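Local coordinates for protein aldo-keto reductase family 1 member C1 (Caenorhabditis elegans, PDB 1QWK) that probably reduces aldehyde and ketone groups with NADPH, as an aldo-keto reductase of the aldose reductase type built on a TIM barrel, at residues E30-T33 and A34-A38; I46-A49 and S50-N54; S153-N156 and N157-S161; Q230-N233 and V234-A238; E284-A287 and K288-S292. All blocks are in the same frame, centred on the assembly; numbering follows the deposited sequence.

Interaction 1 of 5, residues E30-T33 and A34-A38; sequences EVIT and AVKTA
T33 and T37 meet one helical turn apart, a local contact within helix 28-41, the helix of the beta-alpha-beta unit that links strands 21-22 and 45-47 of the barrel. The backbone runs in regular i to i+4 hydrogen bonds, such as V35 N to V31 O at 2.7 Å and K36 N to I32 O at 3.1 Å. T37 adds a side-chain bond to this pattern. Its OG1 sits anti to its own carbonyl carbon (chi1 -62°), which turns the hydroxyl back along the helix to donate to T33 O at 2.7 Å. T37 N donates to the same oxygen at 3.0 Å, and the two donors arrive from opposite faces of the T33 carbonyl plane. A valine at T37 would probably leave T33 O without its second donor and the side chain without a hold on the preceding turn. On another face of the helix V31 and V35 lie side by side, their CG2 methyls 3.8 Å apart; both turn to helix 55-68, where V31 meets A57 and I58 and V35 meets A61. The CD of K36 passes 4.2 Å from I32 CG2 before NZ reaches salt bridges with E64 and E68 of that helix. Aliphatic groups therefore make the buried seam between the two helices, while the threonine hydroxyl spends its proton within its own turn.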
loop_
_atom_site.group_PDB
_atom_site.type_symbol
_atom_site.label_atom_id
_atom_site.label_comp_id
_atom_site.label_asym_id
_atom_site.label_seq_id
_atom_site.Cartn_x
_atom_site.Cartn_y
_atom_site.Cartn_z
ATOM N N GLU A 30 6.688 2.600 -17.487
ATOM C CA GLU A 30 7.520 1.920 -16.498
ATOM C C GLU A 30 6.768 0.796 -15.785
ATOM O O GLU A 30 7.348 -0.247 -15.469
ATOM C CB GLU A 30 8.013 2.917 -15.443
ATOM C CG GLU A 30 8.833 4.076 -15.983
ATOM C CD GLU A 30 9.162 5.101 -14.910
ATOM O OE1 GLU A 30 8.218 5.653 -14.303
ATOM O OE2 GLU A 30 10.361 5.356 -14.672
ATOM N N VAL A 31 5.478 1.002 -15.540
ATOM C CA VAL A 31 4.691 0.010 -14.823
ATOM C C VAL A 31 4.517 -1.315 -15.557
ATOM O O VAL A 31 4.471 -2.371 -14.929
ATOM C CB VAL A 31 3.296 0.556 -14.439
ATOM C CG1 VAL A 31 2.365 0.536 -15.640
ATOM C CG2 VAL A 31 2.728 -0.265 -13.293
ATOM N N ILE A 32 4.427 -1.274 -16.880
ATOM C CA ILE A 32 4.270 -2.515 -17.625
ATOM C C ILE A 32 5.470 -3.426 -17.379
ATOM O O ILE A 32 5.309 -4.598 -17.031
ATOM C CB ILE A 32 4.124 -2.251 -19.132
ATOM C CG1 ILE A 32 2.804 -1.523 -19.399
ATOM C CG2 ILE A 32 4.175 -3.567 -19.898
ATOM C CD1 ILE A 32 2.619 -1.084 -20.843
ATOM N N THR A 33 6.672 -2.883 -17.551
ATOM C CA THR A 33 7.896 -3.651 -17.335
ATOM C C THR A 33 8.013 -4.073 -15.872
ATOM O O THR A 33 8.455 -5.181 -15.567
ATOM C CB THR A 33 9.147 -2.823 -17.698
ATOM O OG1 THR A 33 9.062 -2.400 -19.064
ATOM C CG2 THR A 33 10.407 -3.654 -17.509
ATOM N N ALA A 34 7.615 -3.181 -14.970
ATOM C CA ALA A 34 7.678 -3.458 -13.542
ATOM C C ALA A 34 6.740 -4.596 -13.143
ATOM O O ALA A 34 7.124 -5.493 -12.394
ATOM C CB ALA A 34 7.337 -2.195 -12.749
ATOM N N VAL A 35 5.510 -4.557 -13.643
ATOM C CA VAL A 35 4.535 -5.588 -13.317
ATOM C C VAL A 35 4.991 -6.956 -13.813
ATOM O O VAL A 35 4.974 -7.931 -13.061
ATOM C CB VAL A 35 3.143 -5.257 -13.921
ATOM C CG1 VAL A 35 2.204 -6.444 -13.768
ATOM C CG2 VAL A 35 2.552 -4.040 -13.215
ATOM N N LYS A 36 5.413 -7.032 -15.073
ATOM C CA LYS A 36 5.858 -8.308 -15.629
ATOM C C LYS A 36 7.081 -8.858 -14.905
ATOM O O LYS A 36 7.187 -10.063 -14.677
ATOM C CB LYS A 36 6.144 -8.158 -17.124
ATOM C CG LYS A 36 4.934 -7.669 -17.905
ATOM C CD LYS A 36 5.176 -7.646 -19.410
ATOM C CE LYS A 36 5.242 -9.048 -19.990
ATOM N NZ LYS A 36 5.469 -9.013 -21.464
ATOM N N THR A 37 8.002 -7.974 -14.538
ATOM C CA THR A 37 9.204 -8.396 -13.828
ATOM C C THR A 37 8.831 -8.944 -12.455
ATOM O O THR A 37 9.338 -9.984 -12.023
ATOM C CB THR A 37 10.184 -7.221 -13.638
ATOM O OG1 THR A 37 10.608 -6.738 -14.921
ATOM C CG2 THR A 37 11.401 -7.670 -12.846
ATOM N N ALA A 38 7.932 -8.241 -11.774
ATOM C CA ALA A 38 7.497 -8.642 -10.442
ATOM C C ALA A 38 6.785 -9.989 -10.461
ATOM O O ALA A 38 7.082 -10.872 -9.654
ATOM C CB ALA A 38 6.579 -7.574 -9.852
#

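Interaction 2 of 5, residues I46-A49 and S50-N54; sequences IDTA and SVYQN
The loop that follows strand 45-47 of the TIM barrel carries Y52, the predicted proton donor of the active site, and folds it back over A49. The CB of A49 stands over the centre of the Y52 ring, 3.4 Å from the centroid and 12° off the ring normal, a CH-pi contact made by the methyl. At the ring's edge, near its plane, lies D47 O, and Y52 CD2 comes within 3.2 Å of A49 N. The backbone tightens the same turn: Y52 N donates to A49 O at 3.0 Å, coming from above the carbonyl plane as the chain enters the 3-10 segment 50-52. A second link closes the loop on the CB side of the ring. The OG1 of T48, anti to the backbone N (chi1 -172°), gives its proton to N54 OD1 at 2.7 Å in the plane of that amide carbonyl. N54 is the N-cap residue of helix 55-68, so this bond joins the strand end to the helix start. Beyond the ring, D47 OD2 forms a salt bridge with K81, whose NZ also bonds T48 O and, weakly, Y52 OH. The D47 carboxylate itself stays 4.4 Å from the hydroxyl, measured from OD2 to OH. Carbon contact over one face and hydrogen bonds along the loop thus set the position of the phenol, while its hydroxyl points to the lysine predicted to lower its pKa.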
loop_
_atom_site.group_PDB
_atom_site.type_symbol
_atom_site.label_atom_id
_atom_site.label_comp_id
_atom_site.label_asym_id
_atom_site.label_seq_id
_atom_site.Cartn_x
_atom_site.Cartn_y
_atom_site.Cartn_z
ATOM N N ILE A 46 -0.636 -6.809 -7.037
ATOM C CA ILE A 46 -0.334 -5.544 -7.699
ATOM C C ILE A 46 -1.257 -4.498 -7.083
ATOM O O ILE A 46 -2.478 -4.672 -7.063
ATOM C CB ILE A 46 -0.611 -5.597 -9.228
ATOM C CG1 ILE A 46 0.212 -6.719 -9.879
ATOM C CG2 ILE A 46 -0.272 -4.249 -9.864
ATOM C CD1 ILE A 46 1.702 -6.651 -9.594
ATOM N N ASP A 47 -0.672 -3.419 -6.575
ATOM C CA ASP A 47 -1.435 -2.351 -5.937
ATOM C C ASP A 47 -1.433 -1.097 -6.799
ATOM O O ASP A 47 -0.374 -0.577 -7.147
ATOM C CB ASP A 47 -0.825 -2.017 -4.572
ATOM C CG ASP A 47 -1.640 -1.001 -3.807
ATOM O OD1 ASP A 47 -2.552 -1.412 -3.050
ATOM O OD2 ASP A 47 -1.391 0.212 -3.974
ATOM N N THR A 48 -2.622 -0.617 -7.142
ATOM C CA THR A 48 -2.747 0.573 -7.963
ATOM C C THR A 48 -3.825 1.494 -7.401
ATOM O O THR A 48 -4.336 1.270 -6.298
ATOM C CB THR A 48 -3.076 0.190 -9.428
ATOM O OG1 THR A 48 -3.022 1.356 -10.256
ATOM C CG2 THR A 48 -4.454 -0.438 -9.520
ATOM N N ALA A 49 -4.159 2.533 -8.159
ATOM C CA ALA A 49 -5.168 3.500 -7.744
ATOM C C ALA A 49 -5.615 4.287 -8.960
ATOM O O ALA A 49 -4.817 4.553 -9.859
ATOM C CB ALA A 49 -4.587 4.446 -6.697
ATOM N N SER A 50 -6.886 4.665 -8.995
ATOM C CA SER A 50 -7.388 5.420 -10.132
ATOM C C SER A 50 -6.585 6.705 -10.334
ATOM O O SER A 50 -6.321 7.104 -11.468
ATOM C CB SER A 50 -8.874 5.755 -9.951
ATOM O OG SER A 50 -9.077 6.650 -8.874
ATOM N N VAL A 51 -6.170 7.337 -9.240
ATOM C CA VAL A 51 -5.426 8.590 -9.338
ATOM C C VAL A 51 -4.021 8.476 -9.944
ATOM O O VAL A 51 -3.463 9.471 -10.413
ATOM C CB VAL A 51 -5.327 9.284 -7.949
ATOM C CG1 VAL A 51 -4.282 8.599 -7.087
ATOM C CG2 VAL A 51 -5.022 10.766 -8.129
ATOM N N TYR A 52 -3.446 7.276 -9.946
ATOM C CA TYR A 52 -2.107 7.092 -10.515
ATOM C C TYR A 52 -2.122 7.188 -12.036
ATOM O O TYR A 52 -1.084 7.401 -12.663
ATOM C CB TYR A 52 -1.516 5.726 -10.147
ATOM C CG TYR A 52 -1.397 5.427 -8.671
ATOM C CD1 TYR A 52 -1.360 6.450 -7.723
ATOM C CD2 TYR A 52 -1.320 4.109 -8.222
ATOM C CE1 TYR A 52 -1.257 6.163 -6.360
ATOM C CE2 TYR A 52 -1.214 3.812 -6.870
ATOM C CZ TYR A 52 -1.189 4.842 -5.944
ATOM O OH TYR A 52 -1.135 4.528 -4.604
ATOM N N GLN A 53 -3.298 7.007 -12.623
ATOM C CA GLN A 53 -3.457 7.058 -14.074
ATOM C C GLN A 53 -2.620 5.978 -14.764
ATOM O O GLN A 53 -2.158 6.168 -15.891
ATOM C CB GLN A 53 -3.048 8.434 -14.614
ATOM C CG GLN A 53 -3.642 9.636 -13.878
ATOM C CD GLN A 53 -5.148 9.555 -13.712
ATOM O OE1 GLN A 53 -5.845 8.934 -14.515
ATOM N NE2 GLN A 53 -5.660 10.200 -12.668
ATOM N N ASN A 54 -2.418 4.848 -14.091
ATOM C CA ASN A 54 -1.641 3.765 -14.687
ATOM C C ASN A 54 -2.407 2.445 -14.741
ATOM O O ASN A 54 -1.828 1.405 -15.054
ATOM C CB ASN A 54 -0.320 3.562 -13.932
ATOM C CG ASN A 54 -0.523 3.134 -12.490
ATOM O OD1 ASN A 54 -1.606 2.716 -12.106
ATOM N ND2 ASN A 54 0.538 3.227 -11.687
#

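Interaction 3 of 5, residues S153-N156 and N157-S161; sequences SNWN and NDQIS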
loop_
_atom_site.group_PDB
_atom_site.type_symbol
_atom_site.label_atom_id
_atom_site.label_comp_id
_atom_site.label_asym_id
_atom_site.label_seq_id
_atom_site.Cartn_x
_atom_site.Cartn_y
_atom_site.Cartn_z
ATOM N N SER A 153 -7.852 3.542 3.271
ATOM C CA SER A 153 -6.461 3.967 3.302
ATOM C C SER A 153 -6.396 5.376 3.874
ATOM O O SER A 153 -7.208 6.231 3.533
ATOM C CB SER A 153 -5.857 3.954 1.895
ATOM O OG SER A 153 -4.457 4.219 1.946
ATOM N N ASN A 154 -5.436 5.607 4.760
ATOM C CA ASN A 154 -5.260 6.924 5.369
ATOM C C ASN A 154 -6.431 7.365 6.255
ATOM O O ASN A 154 -6.694 8.560 6.396
ATOM C CB ASN A 154 -5.016 7.969 4.279
ATOM C CG ASN A 154 -3.823 7.625 3.405
ATOM O OD1 ASN A 154 -3.944 7.490 2.183
ATOM N ND2 ASN A 154 -2.661 7.473 4.032
ATOM N N TRP A 155 -7.138 6.398 6.830
ATOM C CA TRP A 155 -8.244 6.677 7.736
ATOM C C TRP A 155 -7.685 6.518 9.148
ATOM O O TRP A 155 -6.739 5.748 9.351
ATOM C CB TRP A 155 -9.366 5.653 7.558
ATOM C CG TRP A 155 -10.253 5.847 6.358
ATOM C CD1 TRP A 155 -9.877 6.228 5.098
ATOM C CD2 TRP A 155 -11.664 5.583 6.295
ATOM N NE1 TRP A 155 -10.971 6.212 4.257
ATOM C CE2 TRP A 155 -12.077 5.825 4.967
ATOM C CE3 TRP A 155 -12.618 5.165 7.235
ATOM C CZ2 TRP A 155 -13.407 5.662 4.552
ATOM C CZ3 TRP A 155 -13.944 5.000 6.822
ATOM C CH2 TRP A 155 -14.325 5.252 5.489
ATOM N N ASN A 156 -8.247 7.231 10.123
ATOM C CA ASN A 156 -7.768 7.061 11.493
ATOM C C ASN A 156 -8.667 6.043 12.200
ATOM O O ASN A 156 -9.681 5.619 11.646
ATOM C CB ASN A 156 -7.720 8.396 12.265
ATOM C CG ASN A 156 -9.077 9.056 12.423
ATOM O OD1 ASN A 156 -10.069 8.408 12.739
ATOM N ND2 ASN A 156 -9.116 10.370 12.223
ATOM N N ASN A 157 -8.288 5.641 13.409
ATOM C CA ASN A 157 -9.048 4.646 14.160
ATOM C C ASN A 157 -10.510 5.009 14.386
ATOM O O ASN A 157 -11.385 4.149 14.284
ATOM C CB ASN A 157 -8.393 4.376 15.515
ATOM C CG ASN A 157 -7.011 3.764 15.389
ATOM O OD1 ASN A 157 -6.577 3.386 14.299
ATOM N ND2 ASN A 157 -6.312 3.656 16.515
ATOM N N ASP A 158 -10.779 6.272 14.703
ATOM C CA ASP A 158 -12.148 6.708 14.957
ATOM C C ASP A 158 -13.022 6.595 13.713
ATOM O O ASP A 158 -14.192 6.222 13.802
ATOM C CB ASP A 158 -12.165 8.150 15.472
ATOM C CG ASP A 158 -11.456 8.299 16.802
ATOM O OD1 ASP A 158 -11.735 7.496 17.719
ATOM O OD2 ASP A 158 -10.621 9.220 16.936
ATOM N N GLN A 159 -12.452 6.911 12.555
ATOM C CA GLN A 159 -13.197 6.830 11.302
ATOM C C GLN A 159 -13.504 5.372 10.974
ATOM O O GLN A 159 -14.607 5.042 10.528
ATOM C CB GLN A 159 -12.403 7.495 10.167
ATOM C CG GLN A 159 -12.269 9.011 10.362
ATOM C CD GLN A 159 -11.335 9.669 9.368
ATOM O OE1 GLN A 159 -10.205 9.219 9.172
ATOM N NE2 GLN A 159 -11.789 10.759 8.757
ATOM N N ILE A 160 -12.535 4.491 11.198
ATOM C CA ILE A 160 -12.764 3.077 10.936
ATOM C C ILE A 160 -13.838 2.545 11.885
ATOM O O ILE A 160 -14.716 1.782 11.474
ATOM C CB ILE A 160 -11.468 2.257 11.087
ATOM C CG1 ILE A 160 -10.486 2.673 9.990
ATOM C CG2 ILE A 160 -11.776 0.760 10.999
ATOM C CD1 ILE A 160 -9.119 2.008 10.076
ATOM N N SER A 161 -13.779 2.952 13.152
ATOM C CA SER A 161 -14.771 2.511 14.132
ATOM C C SER A 161 -16.174 2.955 13.717
ATOM O O SER A 161 -17.139 2.213 13.885
ATOM C CB SER A 161 -14.455 3.079 15.520
ATOM O OG SER A 161 -13.258 2.536 16.036
#
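N156 and Q159 form a capping box at the start of helix 157-164, just after barrel strand 150-153. Two reciprocal hydrogen bonds define it. Q159 N donates to N156 OD1 at 2.8 Å, nearly along the C=O axis of the side-chain amide. In return N156 N donates to Q159 OE1 at 2.9 Å, nearly straight, in the carbonyl plane and on a lone pair. The two side chains cross at about a right angle, and their amide planes are 29° apart. N156 can reach forward because its CG lies between its backbone N and carbonyl carbon (chi1 62°), which swings OD1 over the first turn. One regular helical bond, I160 N to N156 O at 3.1 Å, continues from the cap. The outer ends of both amides are used as well: N156 ND2 donates to A311 O and Q159 NE2 to E309 O, so the helix start is tied to the C-terminal part of the chain.

The other contacts across the turn are mostly van der Waals. The W155 indole crosses the Q159 side chain, with ring and amide planes 50° apart, and its CE3 meets Q159 CB at 3.8 Å. I160 takes the neighbouring position, its N at the edge of the indole near the ring plane. W155 NE1 is weakly hydrogen-bonded to M115 O. V131 of helix 131-143 and P116 also touch W155, which lies about 7 Å from the side chain of H114, a predicted substrate-binding residue. W155 CB rests 4.0 Å from I160 CG1.

Interaction 4 of 5, residues Q230-N233 and V234-A238; sequences QDQN and VLALA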
loop_
_atom_site.group_PDB
_atom_site.type_symbol
_atom_site.label_atom_id
_atom_site.label_comp_id
_atom_site.label_asym_id
_atom_site.label_seq_id
_atom_site.Cartn_x
_atom_site.Cartn_y
_atom_site.Cartn_z
ATOM N N GLN A 230 19.472 3.754 7.130
ATOM C CA GLN A 230 20.782 4.017 7.718
ATOM C C GLN A 230 20.797 3.870 9.233
ATOM O O GLN A 230 21.795 4.195 9.879
ATOM C CB GLN A 230 21.263 5.422 7.344
ATOM C CG GLN A 230 21.514 5.640 5.859
ATOM C CD GLN A 230 22.525 4.670 5.285
ATOM O OE1 GLN A 230 23.453 4.241 5.970
ATOM N NE2 GLN A 230 22.360 4.333 4.009
ATOM N N ASP A 231 19.695 3.388 9.801
ATOM C CA ASP A 231 19.608 3.187 11.248
ATOM C C ASP A 231 20.715 2.224 11.666
ATOM O O ASP A 231 20.930 1.198 11.017
ATOM C CB ASP A 231 18.246 2.594 11.621
ATOM C CG ASP A 231 18.123 2.307 13.105
ATOM O OD1 ASP A 231 17.728 3.216 13.863
ATOM O OD2 ASP A 231 18.440 1.173 13.514
ATOM N N GLN A 232 21.416 2.551 12.748
ATOM C CA GLN A 232 22.520 1.719 13.225
ATOM C C GLN A 232 22.103 0.282 13.512
ATOM O O GLN A 232 22.823 -0.651 13.173
ATOM C CB GLN A 232 23.143 2.332 14.488
ATOM C CG GLN A 232 24.469 1.693 14.901
ATOM C CD GLN A 232 24.304 0.394 15.682
ATOM O OE1 GLN A 232 25.259 -0.368 15.850
ATOM N NE2 GLN A 232 23.094 0.146 16.176
ATOM N N ASN A 233 20.945 0.109 14.141
ATOM C CA ASN A 233 20.463 -1.224 14.468
ATOM C C ASN A 233 20.075 -1.988 13.206
ATOM O O ASN A 233 20.266 -3.202 13.129
ATOM C CB ASN A 233 19.287 -1.129 15.437
ATOM C CG ASN A 233 19.701 -0.574 16.795
ATOM O OD1 ASN A 233 18.992 0.233 17.397
ATOM N ND2 ASN A 233 20.853 -1.014 17.284
ATOM N N VAL A 234 19.529 -1.280 12.220
ATOM C CA VAL A 234 19.158 -1.910 10.958
ATOM C C VAL A 234 20.415 -2.420 10.246
ATOM O O VAL A 234 20.467 -3.568 9.796
ATOM C CB VAL A 234 18.417 -0.922 10.022
ATOM C CG1 VAL A 234 18.274 -1.533 8.626
ATOM C CG2 VAL A 234 17.039 -0.606 10.595
ATOM N N LEU A 235 21.427 -1.559 10.153
ATOM C CA LEU A 235 22.686 -1.918 9.506
ATOM C C LEU A 235 23.362 -3.088 10.219
ATOM O O LEU A 235 23.948 -3.960 9.576
ATOM C CB LEU A 235 23.629 -0.709 9.480
ATOM C CG LEU A 235 23.128 0.506 8.689
ATOM C CD1 LEU A 235 24.112 1.661 8.823
ATOM C CD2 LEU A 235 22.952 0.123 7.224
ATOM N N ALA A 236 23.271 -3.102 11.546
ATOM C CA ALA A 236 23.867 -4.166 12.350
ATOM C C ALA A 236 23.167 -5.495 12.093
ATOM O O ALA A 236 23.818 -6.530 11.948
ATOM C CB ALA A 236 23.785 -3.815 13.829
ATOM N N LEU A 237 21.840 -5.468 12.041
ATOM C CA LEU A 237 21.079 -6.689 11.807
ATOM C C LEU A 237 21.266 -7.173 10.371
ATOM O O LEU A 237 21.260 -8.380 10.109
ATOM C CB LEU A 237 19.592 -6.454 12.096
ATOM C CG LEU A 237 18.672 -7.675 11.978
ATOM C CD1 LEU A 237 19.156 -8.787 12.898
ATOM C CD2 LEU A 237 17.242 -7.268 12.326
ATOM N N ALA A 238 21.442 -6.241 9.440
ATOM C CA ALA A 238 21.643 -6.620 8.045
ATOM C C ALA A 238 22.962 -7.376 7.911
ATOM O O ALA A 238 23.040 -8.394 7.227
ATOM C CB ALA A 238 21.652 -5.377 7.147
#
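D231 and V234 cross at about a right angle where helix 232-241 begins, with the aspartate at the N-cap. Its CG is anti to the backbone N (chi1 177°), which carries the carboxylate over the N-H groups of the first turn. OD2 accepts from V234 N at 3.0 Å, using the lone pair that faces away from OD1, and also receives a weak bond from N233 N. The valine lies against the stem of the same side chain, its CG2 3.6 Å from D231 CB, so one residue gives the helix start both a polar and an apolar partner. The other oxygen, OD1, is held by the hydroxyl of Y181. An alanine at D231 would probably leave V234 N without its capping acceptor and the Y181 hydroxyl without this partner.

Q230 and L235 meet at a slant on another side of the turn. The glutamine chain is bent at chi2 (-57°), and its OE1 approaches L235 CD1 at 3.9 Å, while the same methyl lies 3.6 Å from Q230 O. Q230 NE2 is hydrogen-bonded to G208 O. The leucine is also held through its backbone: L235 N donates to D231 O at 2.9 Å. The next bond in the series is A236 N to Q232 O at 3.0 Å.

V234 faces L249 and L289 of the neighbouring helices. With a carboxylate at the positive end of the helix dipole and one oxygen shared by two N-H groups, that of N233 weakly, the cap would probably be stabilised by charge as well as by hydrogen bonding.

Interaction 5 of 5, residues E284-A287 and K288-S292; sequences EDIA and KLEES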
loop_
_atom_site.group_PDB
_atom_site.type_symbol
_atom_site.label_atom_id
_atom_site.label_comp_id
_atom_site.label_asym_id
_atom_site.label_seq_id
_atom_site.Cartn_x
_atom_site.Cartn_y
_atom_site.Cartn_z
ATOM N N GLU A 284 12.677 -9.909 20.089
ATOM C CA GLU A 284 13.877 -9.226 20.563
ATOM C C GLU A 284 14.475 -8.385 19.440
ATOM O O GLU A 284 14.869 -7.234 19.655
ATOM C CB GLU A 284 14.919 -10.239 21.045
ATOM C CG GLU A 284 16.163 -9.591 21.639
ATOM C CD GLU A 284 17.287 -10.579 21.873
ATOM O OE1 GLU A 284 17.813 -11.124 20.879
ATOM O OE2 GLU A 284 17.642 -10.812 23.049
ATOM N N ASP A 285 14.547 -8.967 18.245
ATOM C CA ASP A 285 15.091 -8.267 17.080
ATOM C C ASP A 285 14.267 -7.019 16.780
ATOM O O ASP A 285 14.815 -5.948 16.501
ATOM C CB ASP A 285 15.076 -9.161 15.831
ATOM C CG ASP A 285 16.010 -10.349 15.936
ATOM O OD1 ASP A 285 17.098 -10.216 16.536
ATOM O OD2 ASP A 285 15.661 -11.422 15.393
ATOM N N ILE A 286 12.946 -7.173 16.816
ATOM C CA ILE A 286 12.036 -6.064 16.550
ATOM C C ILE A 286 12.240 -4.945 17.571
ATOM O O ILE A 286 12.341 -3.767 17.211
ATOM C CB ILE A 286 10.559 -6.532 16.583
ATOM C CG1 ILE A 286 10.302 -7.519 15.442
ATOM C CG2 ILE A 286 9.626 -5.334 16.443
ATOM C CD1 ILE A 286 8.897 -8.092 15.425
ATOM N N ALA A 287 12.318 -5.320 18.845
ATOM C CA ALA A 287 12.516 -4.345 19.916
ATOM C C ALA A 287 13.824 -3.585 19.723
ATOM O O ALA A 287 13.883 -2.369 19.910
ATOM C CB ALA A 287 12.515 -5.050 21.270
ATOM N N LYS A 288 14.875 -4.306 19.344
ATOM C CA LYS A 288 16.173 -3.684 19.124
ATOM C C LYS A 288 16.091 -2.650 18.003
ATOM O O LYS A 288 16.628 -1.548 18.120
ATOM C CB LYS A 288 17.221 -4.743 18.773
ATOM C CG LYS A 288 18.630 -4.189 18.642
ATOM C CD LYS A 288 19.097 -3.587 19.959
ATOM C CE LYS A 288 20.547 -3.142 19.887
ATOM N NZ LYS A 288 21.023 -2.641 21.205
ATOM N N LEU A 289 15.419 -3.003 16.913
ATOM C CA LEU A 289 15.294 -2.075 15.797
ATOM C C LEU A 289 14.499 -0.830 16.165
ATOM O O LEU A 289 14.724 0.234 15.602
ATOM C CB LEU A 289 14.635 -2.757 14.594
ATOM C CG LEU A 289 15.402 -3.886 13.901
ATOM C CD1 LEU A 289 14.559 -4.418 12.751
ATOM C CD2 LEU A 289 16.742 -3.388 13.382
ATOM N N GLU A 290 13.579 -0.959 17.116
ATOM C CA GLU A 290 12.754 0.175 17.522
ATOM C C GLU A 290 13.362 1.016 18.646
ATOM O O GLU A 290 12.747 1.981 19.091
ATOM C CB GLU A 290 11.373 -0.319 17.961
ATOM C CG GLU A 290 10.669 -1.196 16.931
ATOM C CD GLU A 290 9.309 -1.682 17.408
ATOM O OE1 GLU A 290 9.167 -1.974 18.616
ATOM O OE2 GLU A 290 8.384 -1.788 16.574
ATOM N N GLU A 291 14.567 0.672 19.092
ATOM C CA GLU A 291 15.181 1.409 20.194
ATOM C C GLU A 291 15.444 2.897 19.941
ATOM O O GLU A 291 15.405 3.694 20.879
ATOM C CB GLU A 291 16.478 0.728 20.645
ATOM C CG GLU A 291 17.720 1.164 19.897
ATOM C CD GLU A 291 19.004 0.698 20.569
ATOM O OE1 GLU A 291 20.096 1.065 20.079
ATOM O OE2 GLU A 291 18.918 -0.031 21.585
ATOM N N SER A 292 15.702 3.281 18.692
ATOM C CA SER A 292 15.967 4.690 18.389
ATOM C C SER A 292 14.751 5.552 18.733
ATOM O O SER A 292 14.878 6.746 19.008
ATOM C CB SER A 292 16.319 4.878 16.907
ATOM O OG SER A 292 15.156 5.102 16.126
#
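E290 reaches back to I286, one turn before it, in the chain of helix 283-289, a helix packed against helices 232-241 and 245-255. Its CB lies 3.7 Å from I286 O. With CG anti to the carbonyl carbon (chi1 -53°), the chain folds over the preceding turn, and CG comes to 3.1 Å from that same carbonyl oxygen. From there the side chain is extended and runs beside the isoleucine, both pointing the same way. The carboxylate carbon CD meets I286 CG2 at 3.8 Å, with both oxygens turned to the same side of this methyl. At the tip OE2 is hydrogen-bonded to the hydroxyl of Y252 on helix 245-255, whose side chain I286 touches as well.

The backbone beneath changes character here. K288 N to E284 O at 2.9 Å and L289 N to D285 O at 3.0 Å are ordinary helical bonds. E290 N, however, divides itself between I286 O at 3.1 Å and a weak bond to A287 O. L289 takes the inner side, packed on V234 and L237 of helix 232-241. Toward the surface K288 NZ and E291 OE2 make a long, weak salt bridge at 3.4 Å.

The stem of E290 thus lies with CG against I286 O, while its polar tip is spent on the tyrosine. The Y252 hydroxyl satisfies OE2, and nearby R256, whose side chain touches E290, would probably help to balance the charge of the carboxylate.

Interactions 1 and 2 are consecutive in the barrel: helix 28-41 leads into strand 45-47, and V35 CG1 touches I46 CD1 at 4.2 Å. Interaction 2 holds Y52 of the predicted active site; the V31 side chain of interaction 1 lies about 8 Å from that of Y52. Interaction 3 approaches the same site from another barrel loop, its nearest atoms about 7 Å from those of interaction 2. Interactions 4 and 5, with centres 10 Å apart, form a separate pair away from the annotated sites, where N233 O meets L289 CD2 at 3.5 Å. Centres of interactions 2 and 5 are about 34 Å apart, on opposite sides of the chain's centre.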